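Local coordinates for YceI-like domain protein (PDB 5IXH), which is a bacterial lipocalin that holds an octaprenyl diphosphate in its beta-barrel and probably captures antibiotics outside the cell, at residues 30-35 and 44-49; 130-135 and 146-151. All coordinates share one frame; numbering follows the deposited sequence.

Both contacts reach the antiparallel sheet that curls into the lipocalin barrel, and they lie on opposite sides of the chain's centre, about 25 Å apart between centres and about 11 Å at their nearest atoms. Interaction 1 comes first along the chain and is complete before interaction 2 opens: it pairs strand 22-34 with strand 44-50, a beta hairpin. Interaction 2 ties the end of strand 121-131 to the loop that leads into strand 151-160. The same prenyl diphosphate runs past both. Val33, Phe35, Ala45, Met47 and Ile49 of interaction 1 line the tail half of its chain, whereas Arg132 and Ile147 touch it at interaction 2, so the two sites belong to one long pocket.

Interaction 1 of 2, residues 30-35 and 44-49; sequences SAQVKF and SAQMTI. With OTP ((2E,6E,10E,14E,18E,22E,26E)-3,7,11,15,19,23,27,31-octamethyldotriaconta-2,6,10,14,18,22,26,30-octaenyl trihydrogen diphosphate), chain C.
Six backbone hydrogen bonds zip strand 30-34 to strand 44-49 in antiparallel register. Ser30 with Thr48, Gln32 with Gln46 and Lys34 with Ser44 are hydrogen-bonded pairs, each amide giving to the partner's carbonyl and each carbonyl receiving in return; the shortest, from Lys34 N to Ser44 O, is 2.8 Å and nearly straight at 175°. Five of the six donors lie in the carbonyl plane; Thr48 N sits above that of Ser30. In the non-hydrogen-bonded pairs, Ala31 with Met47 and Val33 with Ala45, CA-H groups approach the carbonyls, as Ala31 CA does Gln46 O at 3.2 Å. Ala45, Met47 and Ile49 turn their own backbone bonds to Ser83, Phe81 and Ala79 of strand 78-90.

On the polar face, the extended chains of Gln32 and Gln46 lie side by side, their amides stacked with planes 26° apart. One water is 3.0 Å from Thr48 OG1 and bonds weakly to Ser30 OG; a second is 3.2 Å from Ser44 OG and donates weakly to Gln32 O. The methylenes of Lys34 run past Ser44 OG, CD at 3.6 Å.

The other face carries Ala31, Val33, Ala45 and Met47. Met47 CG is anti to the backbone N and the chain bends at chi3 (-58°), with SD 3.4 Å from OTP C16. Val33 CG1 reaches OTP C1, Ala45 CB reaches C6, and C3 lies over one face of the Phe35 ring, toward its rim. With the paired amides and carbonyls satisfied across the hairpin, it offers the prenyl tail a hydrocarbon and thioether wall, while hydroxyls, amides and water occupy the opposite face.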
ATOM      1  N   SER A  30       0.495  -2.678  10.294  1.00 16.78           N
ATOM      2  CA  SER A  30      -0.299  -1.952  11.254  1.00 20.02           C
ATOM      3  C   SER A  30      -0.783  -0.669  10.630  1.00 16.98           C
ATOM      4  O   SER A  30      -0.220  -0.192   9.647  1.00 15.41           O
ATOM      5  CB  SER A  30       0.534  -1.623  12.470  1.00 22.64           C
ATOM      6  OG  SER A  30       1.580  -0.750  12.128  1.00 29.34           O
ATOM      7  N   ALA A  31      -1.814  -0.093  11.200  1.00 18.16           N
ATOM      8  CA  ALA A  31      -2.332   1.168  10.729  1.00 16.03           C
ATOM      9  C   ALA A  31      -3.090   1.863  11.833  1.00 17.93           C
ATOM     10  O   ALA A  31      -3.658   1.213  12.715  1.00 22.71           O
ATOM     11  CB  ALA A  31      -3.206   0.953   9.500  1.00 23.87           C
ATOM     12  N   GLN A  32      -3.087   3.189  11.776  1.00 16.85           N
ATOM     13  CA  GLN A  32      -3.827   4.042  12.697  1.00 19.66           C
ATOM     14  C   GLN A  32      -4.596   5.040  11.839  1.00 17.18           C
ATOM     15  O   GLN A  32      -4.048   5.603  10.892  1.00 15.37           O
ATOM     16  CB  GLN A  32      -2.859   4.789  13.635  1.00 20.66           C
ATOM     17  CG  GLN A  32      -1.633   3.983  14.062  1.00 55.76           C
ATOM     18  CD  GLN A  32      -0.746   4.692  15.097  1.00 86.05           C
ATOM     19  OE1 GLN A  32       0.300   4.159  15.497  1.00 59.77           O
ATOM     20  NE2 GLN A  32      -1.160   5.885  15.540  1.00 43.98           N
ATOM     21  N   VAL A  33      -5.859   5.242  12.158  1.00 16.72           N
ATOM     22  CA  VAL A  33      -6.692   6.199  11.456  1.00 15.92           C
ATOM     23  C   VAL A  33      -7.480   7.033  12.444  1.00 19.99           C
ATOM     24  O   VAL A  33      -8.007   6.522  13.430  1.00 24.20           O
ATOM     25  CB  VAL A  33      -7.670   5.494  10.498  1.00 22.78           C
ATOM     26  CG1 VAL A  33      -8.527   6.506   9.777  1.00 27.80           C
ATOM     27  CG2 VAL A  33      -6.921   4.637   9.499  1.00 26.48           C
ATOM     28  N   LYS A  34      -7.555   8.322  12.179  1.00 18.77           N
ATOM     29  CA  LYS A  34      -8.410   9.217  12.924  1.00 20.31           C
ATOM     30  C   LYS A  34      -9.230   9.964  11.886  1.00 19.22           C
ATOM     31  O   LYS A  34      -8.682  10.766  11.147  1.00 19.70           O
ATOM     32  CB  LYS A  34      -7.566  10.187  13.753  1.00 22.70           C
ATOM     33  CG  LYS A  34      -6.424   9.519  14.507  1.00 70.97           C
ATOM     34  CD  LYS A  34      -5.535  10.539  15.203  1.00 67.81           C
ATOM     35  CE  LYS A  34      -4.297   9.880  15.799  1.00 65.32           C
ATOM     36  NZ  LYS A  34      -3.356  10.877  16.383  1.00 60.19           N
ATOM     37  N   PHE A  35     -10.530   9.686  11.803  1.00 20.78           N
ATOM     38  CA  PHE A  35     -11.358  10.255  10.749  1.00 17.76           C
ATOM     39  C   PHE A  35     -12.809  10.450  11.128  1.00 20.85           C
ATOM     40  O   PHE A  35     -13.472   9.497  11.549  1.00 25.12           O
ATOM     41  CB  PHE A  35     -11.318   9.385   9.491  1.00 20.03           C
ATOM     42  CG  PHE A  35     -12.007  10.018   8.315  1.00 18.55           C
ATOM     43  CD1 PHE A  35     -11.406  11.069   7.656  1.00 19.30           C
ATOM     44  CD2 PHE A  35     -13.252   9.595   7.896  1.00 23.93           C
ATOM     45  CE1 PHE A  35     -12.035  11.683   6.581  1.00 23.38           C
ATOM     46  CE2 PHE A  35     -13.881  10.198   6.825  1.00 29.48           C
ATOM     47  CZ  PHE A  35     -13.260  11.244   6.167  1.00 26.46           C
ATOM     48  N   SER A  44      -6.373  11.987   9.993  1.00 15.90           N
ATOM     49  CA  SER A  44      -5.036  11.521   9.686  1.00 17.07           C
ATOM     50  C   SER A  44      -5.001  10.015   9.626  1.00 15.83           C
ATOM     51  O   SER A  44      -5.882   9.334  10.173  1.00 17.16           O
ATOM     52  CB  SER A  44      -4.040  12.027  10.715  1.00 21.67           C
ATOM     53  OG  SER A  44      -4.305  11.468  11.974  1.00 28.97           O
ATOM     54  N   ALA A  45      -4.003   9.481   8.945  1.00 14.68           N
ATOM     55  CA  ALA A  45      -3.841   8.042   8.864  1.00 15.02           C
ATOM     56  C   ALA A  45      -2.395   7.726   8.658  1.00 14.89           C
ATOM     57  O   ALA A  45      -1.667   8.481   7.997  1.00 16.06           O
ATOM     58  CB  ALA A  45      -4.648   7.484   7.718  1.00 20.58           C
ATOM     59  N   GLN A  46      -1.971   6.598   9.196  1.00 14.97           N
ATOM     60  CA  GLN A  46      -0.644   6.085   8.910  1.00 15.34           C
ATOM     61  C   GLN A  46      -0.724   4.584   8.772  1.00 13.91           C
ATOM     62  O   GLN A  46      -1.589   3.940   9.388  1.00 15.64           O
ATOM     63  CB  GLN A  46       0.340   6.460  10.005  1.00 20.73           C
ATOM     64  CG  GLN A  46      -0.027   5.964  11.375  1.00 54.17           C
ATOM     65  CD  GLN A  46       1.023   6.311  12.406  1.00 67.01           C
ATOM     66  OE1 GLN A  46       1.667   5.429  12.977  1.00 55.32           O
ATOM     67  NE2 GLN A  46       1.200   7.603  12.653  1.00 47.59           N
ATOM     68  N   MET A  47       0.185   4.026   7.977  1.00 12.78           N
ATOM     69  CA  MET A  47       0.321   2.589   7.837  1.00 14.14           C
ATOM     70  C   MET A  47       1.774   2.209   7.816  1.00 12.88           C
ATOM     71  O   MET A  47       2.598   2.907   7.215  1.00 12.86           O
ATOM     72  CB  MET A  47      -0.316   2.117   6.543  1.00 17.97           C
ATOM     73  CG  MET A  47      -0.213   0.637   6.315  1.00 26.73           C
ATOM     74  SD  MET A  47      -1.059   0.134   4.813  1.00 45.65           S
ATOM     75  CE  MET A  47      -2.703   0.716   5.180  1.00 21.51           C
ATOM     76  N   THR A  48       2.094   1.086   8.440  1.00 12.28           N
ATOM     77  CA  THR A  48       3.433   0.528   8.473  1.00 12.80           C
ATOM     78  C   THR A  48       3.334  -0.909   8.050  1.00 12.38           C
ATOM     79  O   THR A  48       2.656  -1.713   8.703  1.00 14.90           O
ATOM     80  CB  THR A  48       3.976   0.616   9.873  1.00 15.37           C
ATOM     81  OG1 THR A  48       3.931   1.994  10.286  1.00 18.77           O
ATOM     82  CG2 THR A  48       5.396   0.107   9.931  1.00 18.19           C
ATOM     83  N   ILE A  49       4.011  -1.261   6.971  1.00 11.51           N
ATOM     84  CA  ILE A  49       3.987  -2.608   6.424  1.00 11.89           C
ATOM     85  C   ILE A  49       5.301  -3.321   6.709  1.00 12.98           C
ATOM     86  O   ILE A  49       6.395  -2.752   6.488  1.00 13.68           O
ATOM     87  CB  ILE A  49       3.760  -2.503   4.904  1.00 13.44           C
ATOM     88  CG1 ILE A  49       2.363  -1.948   4.567  1.00 23.25           C
ATOM     89  CG2 ILE A  49       4.014  -3.812   4.197  1.00 17.76           C
ATOM     90  CD1 ILE A  49       1.324  -2.975   4.173  1.00 65.01           C
TER
HETATM   91  O7  OTP C 201       7.529 -16.473 -16.761  1.00112.42           O
HETATM   92  P2  OTP C 201       8.234 -15.320 -16.077  1.00111.96           P
HETATM   93  O5  OTP C 201       9.732 -15.498 -16.191  1.00112.22           O
HETATM   94  O6  OTP C 201       7.828 -14.014 -16.726  1.00112.37           O
HETATM   95  O4  OTP C 201       7.826 -15.279 -14.544  1.00109.19           O
HETATM   96  P1  OTP C 201       8.577 -14.426 -13.433  1.00105.37           P
HETATM   97  O2  OTP C 201       9.764 -15.201 -12.905  1.00105.08           O
HETATM   98  O3  OTP C 201       9.043 -13.108 -14.012  1.00106.31           O
HETATM   99  O1  OTP C 201       7.548 -14.177 -12.249  1.00100.12           O
HETATM  100  C40 OTP C 201       7.262 -12.876 -11.761  1.00 94.82           C
HETATM  101  C39 OTP C 201       6.532 -13.146 -10.449  1.00 90.01           C
HETATM  102  C37 OTP C 201       6.008 -12.172  -9.650  1.00 85.28           C
HETATM  103  C38 OTP C 201       5.319 -12.667  -8.379  1.00 85.93           C
HETATM  104  C36 OTP C 201       6.093 -10.659  -9.960  1.00 80.01           C
HETATM  105  C35 OTP C 201       6.578  -9.929  -8.691  1.00 74.91           C
HETATM  106  C34 OTP C 201       6.019  -8.497  -8.596  1.00 70.80           C
HETATM  107  C32 OTP C 201       6.036  -7.853  -7.380  1.00 66.71           C
HETATM  108  C33 OTP C 201       6.596  -8.538  -6.127  1.00 67.80           C
HETATM  109  C31 OTP C 201       5.488  -6.420  -7.265  1.00 61.82           C
HETATM  110  C30 OTP C 201       6.514  -5.533  -6.530  1.00 57.51           C
HETATM  111  C29 OTP C 201       5.726  -4.847  -5.410  1.00 51.57           C
HETATM  112  C27 OTP C 201       5.708  -3.483  -5.247  1.00 50.35           C
HETATM  113  C28 OTP C 201       6.469  -2.490  -6.126  1.00 50.08           C
HETATM  114  C26 OTP C 201       4.844  -2.966  -4.095  1.00 49.48           C
HETATM  115  C25 OTP C 201       5.571  -1.876  -3.297  1.00 46.73           C
HETATM  116  C24 OTP C 201       4.470  -1.552  -2.279  1.00 45.68           C
HETATM  117  C22 OTP C 201       4.652  -1.709  -0.933  1.00 40.81           C
HETATM  118  C23 OTP C 201       5.968  -2.183  -0.308  1.00 42.07           C
HETATM  119  C21 OTP C 201       3.460  -1.361  -0.044  1.00 41.54           C
HETATM  120  C20 OTP C 201       3.707   0.078   0.412  1.00 40.99           C
HETATM  121  C19 OTP C 201       2.334   0.619   0.826  1.00 41.30           C
HETATM  122  C17 OTP C 201       2.148   1.276   2.024  1.00 40.85           C
HETATM  123  C18 OTP C 201       3.321   1.492   2.984  1.00 37.13           C
HETATM  124  C16 OTP C 201       0.773   1.829   2.435  1.00 41.02           C
HETATM  125  C15 OTP C 201      -0.349   1.422   1.461  1.00 43.53           C
HETATM  126  C14 OTP C 201      -1.564   2.319   1.747  1.00 44.14           C
HETATM  127  C12 OTP C 201      -1.647   3.576   1.191  1.00 43.49           C
HETATM  128  C13 OTP C 201      -0.578   4.147   0.252  1.00 44.29           C
HETATM  129  C11 OTP C 201      -2.859   4.476   1.477  1.00 44.97           C
HETATM  130  C10 OTP C 201      -3.525   4.147   2.819  1.00 44.86           C
HETATM  131  C9  OTP C 201      -4.475   5.329   3.069  1.00 46.35           C
HETATM  132  C7  OTP C 201      -5.057   5.535   4.293  1.00 46.40           C
HETATM  133  C8  OTP C 201      -4.782   4.589   5.463  1.00 44.76           C
HETATM  134  C6  OTP C 201      -5.985   6.755   4.442  1.00 45.96           C
HETATM  135  C5  OTP C 201      -7.268   6.370   5.181  1.00 46.77           C
HETATM  136  C4  OTP C 201      -8.299   7.436   4.766  1.00 46.65           C
HETATM  137  C2  OTP C 201      -8.742   8.454   5.579  1.00 44.69           C
HETATM  138  C3  OTP C 201      -9.769   9.420   4.990  1.00 45.56           C
HETATM  139  C1  OTP C 201      -8.265   8.651   7.020  1.00 44.53           C
HETATM  140  O   HOH W   1       1.167   2.623  11.370  1.00 27.10           O
HETATM  141  O   HOH W   2      -3.297   8.493  12.407  1.00 44.91           O

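Interaction 2 of 2, residues 130-135 and 146-151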
ATOM      1  N   ILE A 130       1.532   2.985  -8.469  1.00 16.69           N
ATOM      2  CA  ILE A 130       2.886   3.499  -8.391  1.00 16.89           C
ATOM      3  C   ILE A 130       3.732   2.872  -9.479  1.00 16.67           C
ATOM      4  O   ILE A 130       3.357   1.846 -10.057  1.00 18.80           O
ATOM      5  CB  ILE A 130       3.543   3.210  -7.025  1.00 15.94           C
ATOM      6  CG1 ILE A 130       3.745   1.705  -6.763  1.00 17.10           C
ATOM      7  CG2 ILE A 130       2.725   3.869  -5.885  1.00 21.26           C
ATOM      8  CD1 ILE A 130       4.762   1.411  -5.633  1.00 20.23           C
ATOM      9  N   LYS A 131       4.884   3.471  -9.723  1.00 16.35           N
ATOM     10  CA  LYS A 131       5.918   2.845 -10.530  1.00 16.71           C
ATOM     11  C   LYS A 131       6.930   2.222  -9.580  1.00 15.11           C
ATOM     12  O   LYS A 131       7.538   2.912  -8.779  1.00 15.24           O
ATOM     13  CB  LYS A 131       6.618   3.888 -11.397  1.00 18.70           C
ATOM     14  CG  LYS A 131       5.751   4.453 -12.497  1.00 24.40           C
ATOM     15  CD  LYS A 131       6.528   5.440 -13.363  1.00 48.58           C
ATOM     16  CE  LYS A 131       5.854   5.656 -14.714  1.00 53.28           C
ATOM     17  NZ  LYS A 131       4.366   5.660 -14.621  1.00 71.62           N
ATOM     18  N   ARG A 132       7.126   0.914  -9.695  1.00 14.80           N
ATOM     19  CA  ARG A 132       8.105   0.235  -8.850  1.00 13.40           C
ATOM     20  C   ARG A 132       9.492   0.830  -9.010  1.00 14.89           C
ATOM     21  O   ARG A 132      10.263   0.893  -8.042  1.00 14.29           O
ATOM     22  CB  ARG A 132       8.114  -1.282  -9.090  1.00 14.34           C
ATOM     23  CG  ARG A 132       8.571  -1.731 -10.478  1.00 15.25           C
ATOM     24  CD  ARG A 132       8.379  -3.230 -10.656  1.00 16.25           C
ATOM     25  NE  ARG A 132       8.815  -3.662 -11.976  1.00 17.41           N
ATOM     26  CZ  ARG A 132      10.083  -3.829 -12.334  1.00 18.11           C
ATOM     27  NH1 ARG A 132      11.071  -3.618 -11.463  1.00 17.35           N
ATOM     28  NH2 ARG A 132      10.360  -4.219 -13.571  1.00 19.40           N
ATOM     29  N   SER A 133       9.813   1.267 -10.228  1.00 14.64           N
ATOM     30  CA  SER A 133      11.130   1.851 -10.504  1.00 15.95           C
ATOM     31  C   SER A 133      11.405   3.116  -9.677  1.00 16.36           C
ATOM     32  O   SER A 133      12.558   3.394  -9.356  1.00 17.15           O
ATOM     33  CB  SER A 133      11.279   2.194 -11.998  1.00 17.04           C
ATOM     34  OG  SER A 133      10.290   3.131 -12.392  1.00 17.80           O
ATOM     35  N   ALA A 134      10.354   3.861  -9.321  1.00 15.20           N
ATOM     36  CA  ALA A 134      10.513   5.079  -8.537  1.00 17.17           C
ATOM     37  C   ALA A 134      11.081   4.796  -7.154  1.00 15.12           C
ATOM     38  O   ALA A 134      11.668   5.671  -6.524  1.00 18.28           O
ATOM     39  CB  ALA A 134       9.184   5.789  -8.400  1.00 16.70           C
ATOM     40  N   PHE A 135      10.892   3.573  -6.675  1.00 13.73           N
ATOM     41  CA  PHE A 135      11.393   3.164  -5.373  1.00 13.27           C
ATOM     42  C   PHE A 135      12.529   2.129  -5.481  1.00 14.29           C
ATOM     43  O   PHE A 135      12.914   1.515  -4.502  1.00 15.66           O
ATOM     44  CB  PHE A 135      10.227   2.606  -4.544  1.00 13.27           C
ATOM     45  CG  PHE A 135       9.119   3.588  -4.349  1.00 13.18           C
ATOM     46  CD1 PHE A 135       9.161   4.476  -3.288  1.00 13.28           C
ATOM     47  CD2 PHE A 135       8.042   3.662  -5.245  1.00 14.26           C
ATOM     48  CE1 PHE A 135       8.181   5.409  -3.109  1.00 14.25           C
ATOM     49  CE2 PHE A 135       7.048   4.592  -5.061  1.00 16.63           C
ATOM     50  CZ  PHE A 135       7.113   5.477  -3.992  1.00 16.72           C
ATOM     51  N   SER A 146       9.665  -5.222 -19.723  1.00 33.76           N
ATOM     52  CA  SER A 146       9.020  -6.198 -20.587  1.00 35.28           C
ATOM     53  C   SER A 146       8.911  -7.528 -19.842  1.00 33.38           C
ATOM     54  O   SER A 146       8.205  -8.435 -20.286  1.00 42.49           O
ATOM     55  CB  SER A 146       9.799  -6.371 -21.893  1.00 40.14           C
ATOM     56  OG  SER A 146      10.956  -7.164 -21.698  1.00 39.23           O
ATOM     57  N   ILE A 147       9.619  -7.644 -18.720  1.00 30.94           N
ATOM     58  CA  ILE A 147       9.535  -8.844 -17.878  1.00 36.91           C
ATOM     59  C   ILE A 147       8.482  -8.664 -16.781  1.00 37.52           C
ATOM     60  O   ILE A 147       7.565  -9.456 -16.685  1.00 41.36           O
ATOM     61  CB  ILE A 147      10.880  -9.202 -17.210  1.00 33.30           C
ATOM     62  CG1 ILE A 147      11.979  -9.405 -18.254  1.00 44.48           C
ATOM     63  CG2 ILE A 147      10.720 -10.458 -16.352  1.00 36.48           C
ATOM     64  CD1 ILE A 147      13.360  -9.576 -17.643  1.00 43.21           C
ATOM     65  N   VAL A 148       8.647  -7.656 -15.931  1.00 26.50           N
ATOM     66  CA  VAL A 148       7.622  -7.273 -14.969  1.00 24.52           C
ATOM     67  C   VAL A 148       7.322  -5.803 -15.220  1.00 25.25           C
ATOM     68  O   VAL A 148       8.234  -4.982 -15.226  1.00 24.00           O
ATOM     69  CB  VAL A 148       8.097  -7.446 -13.496  1.00 24.02           C
ATOM     70  CG1 VAL A 148       7.036  -6.954 -12.495  1.00 24.92           C
ATOM     71  CG2 VAL A 148       8.473  -8.901 -13.238  1.00 29.29           C
ATOM     72  N   ALA A 149       6.054  -5.473 -15.454  1.00 24.53           N
ATOM     73  CA  ALA A 149       5.683  -4.091 -15.747  1.00 25.17           C
ATOM     74  C   ALA A 149       6.096  -3.161 -14.610  1.00 21.82           C
ATOM     75  O   ALA A 149       6.218  -3.564 -13.466  1.00 21.34           O
ATOM     76  CB  ALA A 149       4.189  -3.975 -15.988  1.00 27.25           C
ATOM     77  N   ASP A 150       6.324  -1.898 -14.940  1.00 21.01           N
ATOM     78  CA  ASP A 150       6.704  -0.911 -13.954  1.00 18.37           C
ATOM     79  C   ASP A 150       5.520  -0.568 -13.043  1.00 21.05           C
ATOM     80  O   ASP A 150       5.657  -0.467 -11.827  1.00 18.83           O
ATOM     81  CB  ASP A 150       7.225   0.350 -14.638  1.00 18.95           C
ATOM     82  CG  ASP A 150       8.128   1.183 -13.748  1.00 20.77           C
ATOM     83  OD1 ASP A 150       8.275   0.859 -12.549  1.00 22.57           O
ATOM     84  OD2 ASP A 150       8.684   2.179 -14.249  1.00 21.67           O
ATOM     85  N   GLU A 151       4.338  -0.421 -13.627  1.00 23.19           N
ATOM     86  CA  GLU A 151       3.188  -0.056 -12.815  1.00 25.15           C
ATOM     87  C   GLU A 151       2.746  -1.179 -11.885  1.00 20.13           C
ATOM     88  O   GLU A 151       2.569  -2.315 -12.311  1.00 24.07           O
ATOM     89  CB  GLU A 151       1.996   0.370 -13.674  1.00 30.93           C
ATOM     90  CG  GLU A 151       0.851   0.858 -12.783  1.00 49.49           C
ATOM     91  CD  GLU A 151      -0.247   1.575 -13.532  1.00 75.87           C
ATOM     92  OE1 GLU A 151      -1.364   1.025 -13.607  1.00 55.51           O
ATOM     93  OE2 GLU A 151      -0.000   2.702 -14.013  1.00 58.61           O
TER
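Asp150 grips the start of the 3-10 turn 132-134 with both carboxylate oxygens, each through its syn lone pair: Ser133 OG donates to OD2 at 2.6 Å and Ser133 N to OD1 at 2.8 Å. Asp150 CG stands anti to its backbone N (chi1 -157°), which carries the carboxylate to Ser133, while Asp150 O takes a nearly straight bond (173°) from Arg132 N.

Arg132 leaves its backbone in the crowded position between N and carbonyl carbon, then extends along 148-150. Arg132 NE bonds Ala149 O at 3.0 Å and Arg132 NH2 bonds Val148 O at 2.8 Å, both oxygens at the guanidinium edge; both donors stand above the carbonyl planes. Trp142, Val137 and Gly138 supply further backbone acceptors to NH2 and NH1, so the buried cation is held by carbonyls. The carboxylate of Asp150, 4.6 Å from OD1 to Arg132 NE, may add some electrostatic stabilisation.

Packing is lighter. Val148 CG1 lies 3.8 Å from Arg132 NE, Lys131 CB rests against Asp150 OD1, and Lys131 and Glu151 form a non-hydrogen-bonded antiparallel pair. Arg132 and Asp150 thus tie the 3-10 turn after strand 121-131 to the loop entering strand 151-160 of the lipocalin-type barrel, beside the prenyl diphosphate pocket that Arg132 and Ile147 border.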